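Long-range contact in nucleoporin p58/p45 (Homo sapiens, PDB 4JO7), which probably serves, together with NUP62 and NUP54, as a component of the nuclear pore complex, which is required for trafficking across the nuclear membrane: residues I25-E29 and L46-M50. Sequence-based numbering, arbitrary orientation.
Sequences IEELE and LSMAM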
loop_
_atom_site.group_PDB
_atom_site.type_symbol
_atom_site.label_atom_id
_atom_site.label_comp_id
_atom_site.label_asym_id
_atom_site.label_seq_id
_atom_site.Cartn_x
_atom_site.Cartn_y
_atom_site.Cartn_z
ATOM N N ILE F 25 -0.187 11.348 -24.350
ATOM C CA ILE F 25 -1.372 10.549 -24.655
ATOM C C ILE F 25 -2.496 11.427 -25.196
ATOM O O ILE F 25 -3.232 11.021 -26.094
ATOM C CB ILE F 25 -1.857 9.770 -23.423
ATOM C CG1 ILE F 25 -0.890 8.619 -23.132
ATOM C CG2 ILE F 25 -3.267 9.232 -23.653
ATOM C CD1 ILE F 25 -1.236 7.817 -21.899
ATOM N N GLU F 26 -2.617 12.636 -24.661
ATOM C CA GLU F 26 -3.643 13.564 -25.119
ATOM C C GLU F 26 -3.425 13.929 -26.585
ATOM O O GLU F 26 -4.384 14.113 -27.333
ATOM C CB GLU F 26 -3.651 14.828 -24.258
ATOM C CG GLU F 26 -4.737 15.826 -24.637
ATOM C CD GLU F 26 -6.137 15.253 -24.503
ATOM O OE1 GLU F 26 -6.293 14.197 -23.853
ATOM O OE2 GLU F 26 -7.084 15.860 -25.050
ATOM N N GLU F 27 -2.166 14.025 -26.997
ATOM C CA GLU F 27 -1.853 14.371 -28.379
ATOM C C GLU F 27 -2.087 13.181 -29.304
ATOM O O GLU F 27 -2.435 13.353 -30.472
ATOM C CB GLU F 27 -0.408 14.856 -28.506
ATOM C CG GLU F 27 -0.033 15.300 -29.914
ATOM C CD GLU F 27 -0.944 16.394 -30.442
ATOM O OE1 GLU F 27 -1.645 17.031 -29.624
ATOM O OE2 GLU F 27 -0.963 16.615 -31.673
ATOM N N LEU F 28 -1.885 11.976 -28.781
ATOM C CA LEU F 28 -2.190 10.761 -29.529
ATOM C C LEU F 28 -3.691 10.648 -29.765
ATOM O O LEU F 28 -4.128 10.100 -30.776
ATOM C CB LEU F 28 -1.698 9.525 -28.774
ATOM C CG LEU F 28 -0.338 8.925 -29.145
ATOM C CD1 LEU F 28 0.528 9.892 -29.941
ATOM C CD2 LEU F 28 0.384 8.471 -27.888
ATOM N N GLU F 29 -4.478 11.180 -28.835
ATOM C CA GLU F 29 -5.927 11.011 -28.873
ATOM C C GLU F 29 -6.616 11.934 -29.871
ATOM O O GLU F 29 -7.462 11.491 -30.645
ATOM C CB GLU F 29 -6.523 11.226 -27.485
ATOM C CG GLU F 29 -6.324 10.052 -26.555
ATOM C CD GLU F 29 -6.912 10.304 -25.189
ATOM O OE1 GLU F 29 -6.861 11.465 -24.727
ATOM O OE2 GLU F 29 -7.434 9.346 -24.586
ATOM N N LEU F 46 -13.101 9.836 -25.257
ATOM C CA LEU F 46 -11.903 9.083 -24.915
ATOM C C LEU F 46 -11.015 9.909 -24.002
ATOM O O LEU F 46 -10.462 9.395 -23.029
ATOM C CB LEU F 46 -11.141 8.699 -26.181
ATOM C CG LEU F 46 -11.772 7.586 -27.022
ATOM C CD1 LEU F 46 -11.160 7.574 -28.404
ATOM C CD2 LEU F 46 -11.583 6.233 -26.366
ATOM N N SER F 47 -10.893 11.195 -24.311
ATOM C CA SER F 47 -10.050 12.100 -23.532
ATOM C C SER F 47 -10.521 12.200 -22.083
ATOM O O SER F 47 -9.707 12.173 -21.159
ATOM C CB SER F 47 -10.032 13.492 -24.164
ATOM O OG SER F 47 -9.515 13.441 -25.482
HETATM N N MSE F 48 -11.833 12.295 -21.890
HETATM C CA MSE F 48 -12.408 12.373 -20.558
HETATM C C MSE F 48 -12.116 11.110 -19.797
HETATM O O MSE F 48 -11.714 11.175 -18.615
HETATM C CB MSE F 48 -13.916 12.571 -20.661
HETATM C CG MSE F 48 -14.254 14.016 -21.007
HETATM SE SE MSE F 48 -16.201 14.207 -21.239
HETATM C CE MSE F 48 -16.731 13.917 -19.364
ATOM N N ALA F 49 -12.306 9.964 -20.443
ATOM C CA ALA F 49 -12.021 8.672 -19.825
ATOM C C ALA F 49 -10.549 8.554 -19.423
ATOM O O ALA F 49 -10.232 8.094 -18.320
ATOM C CB ALA F 49 -12.406 7.540 -20.759
HETATM N N MSE F 50 -9.656 8.982 -20.309
HETATM C CA MSE F 50 -8.228 8.921 -20.046
HETATM C C MSE F 50 -7.865 9.813 -18.890
HETATM O O MSE F 50 -6.982 9.456 -18.083
HETATM C CB MSE F 50 -7.462 9.362 -21.288
HETATM C CG MSE F 50 -5.958 9.303 -21.052
HETATM SE SE MSE F 50 -5.447 7.499 -20.449
HETATM C CE MSE F 50 -6.061 6.498 -22.031
HETATM O O HOH W 1 -7.030 12.410 -21.977
#
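Apolar contact between residues 25-29 and 46-50 centres on Ile25 and Met50, both pointing toward the opposite segment. Beta-branched Ile25 presents CG2 at 3.7 Å from CG of Met50, a selenomethionine here; both are apolar residues suited to a buried place, and Met50 also packs on Tyr81 of the second subunit. This is an antiparallel helical hairpin: the end of helix 2-29 runs beside the beginning of helix 43-85, the short segment axes approaching to 10.4 Å with 162° between their N-to-C directions, in this helical fragment of the longer protein, part of a 2:2 coiled-coil assembly with nucleoporin p54. No direct hydrogen bond joins the two segments. Buried Glu29 reaches over the interface; its OE2, in van der Waals contact with Met50 CB at 3.3 Å, is hydrogen-bonded to Tyr81 OH of the second subunit. Glu29 OE1 lies 2.9 Å from Glu26 OE1, two acceptors side by side. Glu26 and Ser47 form the nearest CA pair, at 6.8 Å; short Ser47 adds little bulk beside the water, and its OG is hydrogen-bonded to Pro43 O, one turn earlier. Water 1 can bridge the segments, donating to Glu26 OE1 at 2.7 Å and to Ser47 O at 2.8 Å, if competing acceptors do not claim its two protons.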